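Local structure of X-ray repair cross complementing protein 1 variant (Homo sapiens, 6WH1) at residues A[26-31]-A[73-78]. The protein probably acts as a scaffold, here represented by its C-terminal BRCT domain, that assembles repair complexes at DNA single-strand breaks and restrains PARP1. Numbering follows the deposited sequence.
Sequences IRYVTA and RWIYSC
Tyr28 meets Ile75 where the backbones of residues 26-31 and 73-78 come nearest, its CB lying 3.5 Å from Ile75 CG2, and no hydrogen bond spans the interface. CG2 of Ile75 is anti to the backbone N and is directed at the facing helix, where it rests against both Tyr28 CB and one methyl of Val29. The other branch of Ile75 ends in CD1, which packs against that same methyl, Val29 CG2, at 3.9 Å; the two aliphatic side chains pass each other at a slant. Farther out, two tyrosine rings meet at their rims. Tyr76 leaves its helix pointing away from residues 26-31, but with CG beside the backbone N (chi1 -59°) its ring swings back until CD1 stands 3.9 Å from Tyr28 CE2. Each of these atoms lies near the plane of the other ring, so the tyrosines touch edge to edge without stacking, their side chains crossing at about a right angle. The hydroxyl of Tyr28 is hydrogen-bonded to Lys24 NZ one turn earlier in its own helix, which ties down the outer end of this ring. The segment axes approach to 9.8 Å and cross at 57°, and the small buried area of 181 Å² fits a contact carried by so few side chains. In this BRCT domain, helices 21-31 and 72-81 pack together over one face of the parallel four-stranded sheet: Val29 and Ile75 both reach Phe11 of strand 10-13, and Val29 also touches Leu36 of an edge strand of the sheet, 35-36.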
loop_
_atom_site.group_PDB
_atom_site.type_symbol
_atom_site.label_atom_id
_atom_site.label_comp_id
_atom_site.label_asym_id
_atom_site.label_seq_id
_atom_site.Cartn_x
_atom_site.Cartn_y
_atom_site.Cartn_z
ATOM N N ILE A 26 2.014 -0.397 -3.677
ATOM C CA ILE A 26 1.179 0.076 -2.577
ATOM C C ILE A 26 0.934 -1.054 -1.586
ATOM O O ILE A 26 1.097 -0.889 -0.368
ATOM C CB ILE A 26 -0.141 0.654 -3.116
ATOM C CG1 ILE A 26 0.106 2.013 -3.780
ATOM C CG2 ILE A 26 -1.179 0.758 -2.002
ATOM C CD1 ILE A 26 -1.063 2.510 -4.600
ATOM N N ARG A 27 0.578 -2.233 -2.103
ATOM C CA ARG A 27 0.312 -3.380 -1.244
ATOM C C ARG A 27 1.519 -3.711 -0.374
ATOM O O ARG A 27 1.394 -3.858 0.845
ATOM C CB ARG A 27 -0.086 -4.587 -2.097
ATOM C CG ARG A 27 -0.255 -5.879 -1.311
ATOM C CD ARG A 27 -0.774 -7.008 -2.197
ATOM N NE ARG A 27 -0.741 -8.302 -1.521
ATOM C CZ ARG A 27 -1.189 -9.436 -2.051
ATOM N NH1 ARG A 27 -1.119 -10.568 -1.363
ATOM N NH2 ARG A 27 -1.710 -9.438 -3.271
ATOM N N TYR A 28 2.703 -3.816 -0.981
ATOM C CA TYR A 28 3.868 -4.282 -0.228
ATOM C C TYR A 28 4.335 -3.242 0.788
ATOM O O TYR A 28 4.622 -3.579 1.951
ATOM C CB TYR A 28 5.000 -4.652 -1.183
ATOM C CG TYR A 28 4.735 -5.902 -1.990
ATOM C CD1 TYR A 28 3.671 -6.739 -1.684
ATOM C CD2 TYR A 28 5.555 -6.248 -3.057
ATOM C CE1 TYR A 28 3.426 -7.884 -2.421
ATOM C CE2 TYR A 28 5.319 -7.390 -3.798
ATOM C CZ TYR A 28 4.253 -8.204 -3.476
ATOM O OH TYR A 28 4.017 -9.341 -4.213
ATOM N N VAL A 29 4.419 -1.975 0.371
ATOM C CA VAL A 29 4.840 -0.928 1.295
ATOM C C VAL A 29 3.877 -0.840 2.471
ATOM O O VAL A 29 4.302 -0.721 3.628
ATOM C CB VAL A 29 4.971 0.419 0.558
ATOM C CG1 VAL A 29 5.247 1.545 1.547
ATOM C CG2 VAL A 29 6.077 0.345 -0.482
ATOM N N THR A 30 2.566 -0.921 2.208
ATOM C CA THR A 30 1.600 -0.908 3.301
ATOM C C THR A 30 1.776 -2.127 4.197
ATOM O O THR A 30 1.773 -2.012 5.429
ATOM C CB THR A 30 0.178 -0.865 2.747
ATOM O OG1 THR A 30 0.076 0.171 1.764
ATOM C CG2 THR A 30 -0.821 -0.606 3.868
ATOM N N ALA A 31 1.935 -3.304 3.587
ATOM C CA ALA A 31 2.039 -4.548 4.340
ATOM C C ALA A 31 3.170 -4.479 5.351
ATOM O O ALA A 31 3.009 -4.866 6.515
ATOM C CB ALA A 31 2.254 -5.717 3.379
ATOM N N ARG A 73 11.974 -2.968 -7.885
ATOM C CA ARG A 73 12.498 -4.290 -7.566
ATOM C C ARG A 73 13.002 -4.360 -6.131
ATOM O O ARG A 73 13.020 -5.444 -5.538
ATOM C CB ARG A 73 13.608 -4.685 -8.540
ATOM C CG ARG A 73 13.890 -6.181 -8.522
ATOM C CD ARG A 73 15.140 -6.542 -9.294
ATOM N NE ARG A 73 15.814 -7.705 -8.720
ATOM C CZ ARG A 73 17.092 -8.001 -8.929
ATOM N NH1 ARG A 73 17.832 -7.220 -9.706
ATOM N NH2 ARG A 73 17.629 -9.074 -8.366
ATOM N N TRP A 74 13.409 -3.226 -5.556
ATOM C CA TRP A 74 13.752 -3.209 -4.137
ATOM C C TRP A 74 12.581 -3.687 -3.294
ATOM O O TRP A 74 12.732 -4.568 -2.441
ATOM C CB TRP A 74 14.167 -1.804 -3.707
ATOM C CG TRP A 74 14.464 -1.685 -2.238
ATOM C CD1 TRP A 74 15.138 -2.586 -1.464
ATOM C CD2 TRP A 74 14.094 -0.606 -1.365
ATOM N NE1 TRP A 74 15.215 -2.134 -0.168
ATOM C CE2 TRP A 74 14.584 -0.921 -0.080
ATOM C CE3 TRP A 74 13.403 0.595 -1.547
ATOM C CZ2 TRP A 74 14.402 -0.077 1.017
ATOM C CZ3 TRP A 74 13.222 1.432 -0.453
ATOM C CH2 TRP A 74 13.720 1.089 0.812
ATOM N N ILE A 75 11.401 -3.105 -3.517
ATOM C CA ILE A 75 10.208 -3.503 -2.777
ATOM C C ILE A 75 9.882 -4.966 -3.044
ATOM O O ILE A 75 9.578 -5.735 -2.115
ATOM C CB ILE A 75 9.031 -2.582 -3.149
ATOM C CG1 ILE A 75 9.458 -1.110 -3.101
ATOM C CG2 ILE A 75 7.848 -2.832 -2.238
ATOM C CD1 ILE A 75 9.673 -0.578 -1.707
ATOM N N TYR A 76 9.940 -5.377 -4.316
ATOM C CA TYR A 76 9.601 -6.760 -4.653
ATOM C C TYR A 76 10.499 -7.743 -3.912
ATOM O O TYR A 76 10.019 -8.697 -3.290
ATOM C CB TYR A 76 9.705 -6.989 -6.160
ATOM C CG TYR A 76 8.811 -6.101 -6.981
ATOM C CD1 TYR A 76 7.539 -5.764 -6.536
ATOM C CD2 TYR A 76 9.239 -5.593 -8.198
ATOM C CE1 TYR A 76 6.722 -4.946 -7.282
ATOM C CE2 TYR A 76 8.429 -4.775 -8.952
ATOM C CZ TYR A 76 7.171 -4.456 -8.490
ATOM O OH TYR A 76 6.358 -3.639 -9.236
ATOM N N SER A 77 11.816 -7.526 -3.968
ATOM C CA SER A 77 12.748 -8.454 -3.335
ATOM C C SER A 77 12.700 -8.361 -1.821
ATOM O O SER A 77 12.960 -9.358 -1.136
ATOM C CB SER A 77 14.171 -8.205 -3.837
ATOM O OG SER A 77 14.187 -7.931 -5.224
ATOM N N CYS A 78 12.390 -7.181 -1.279
ATOM C CA CYS A 78 12.125 -7.083 0.149
ATOM C C CYS A 78 10.988 -8.010 0.539
ATOM O O CYS A 78 11.042 -8.674 1.579
ATOM C CB CYS A 78 11.793 -5.640 0.530
ATOM S SG CYS A 78 13.209 -4.579 0.887
#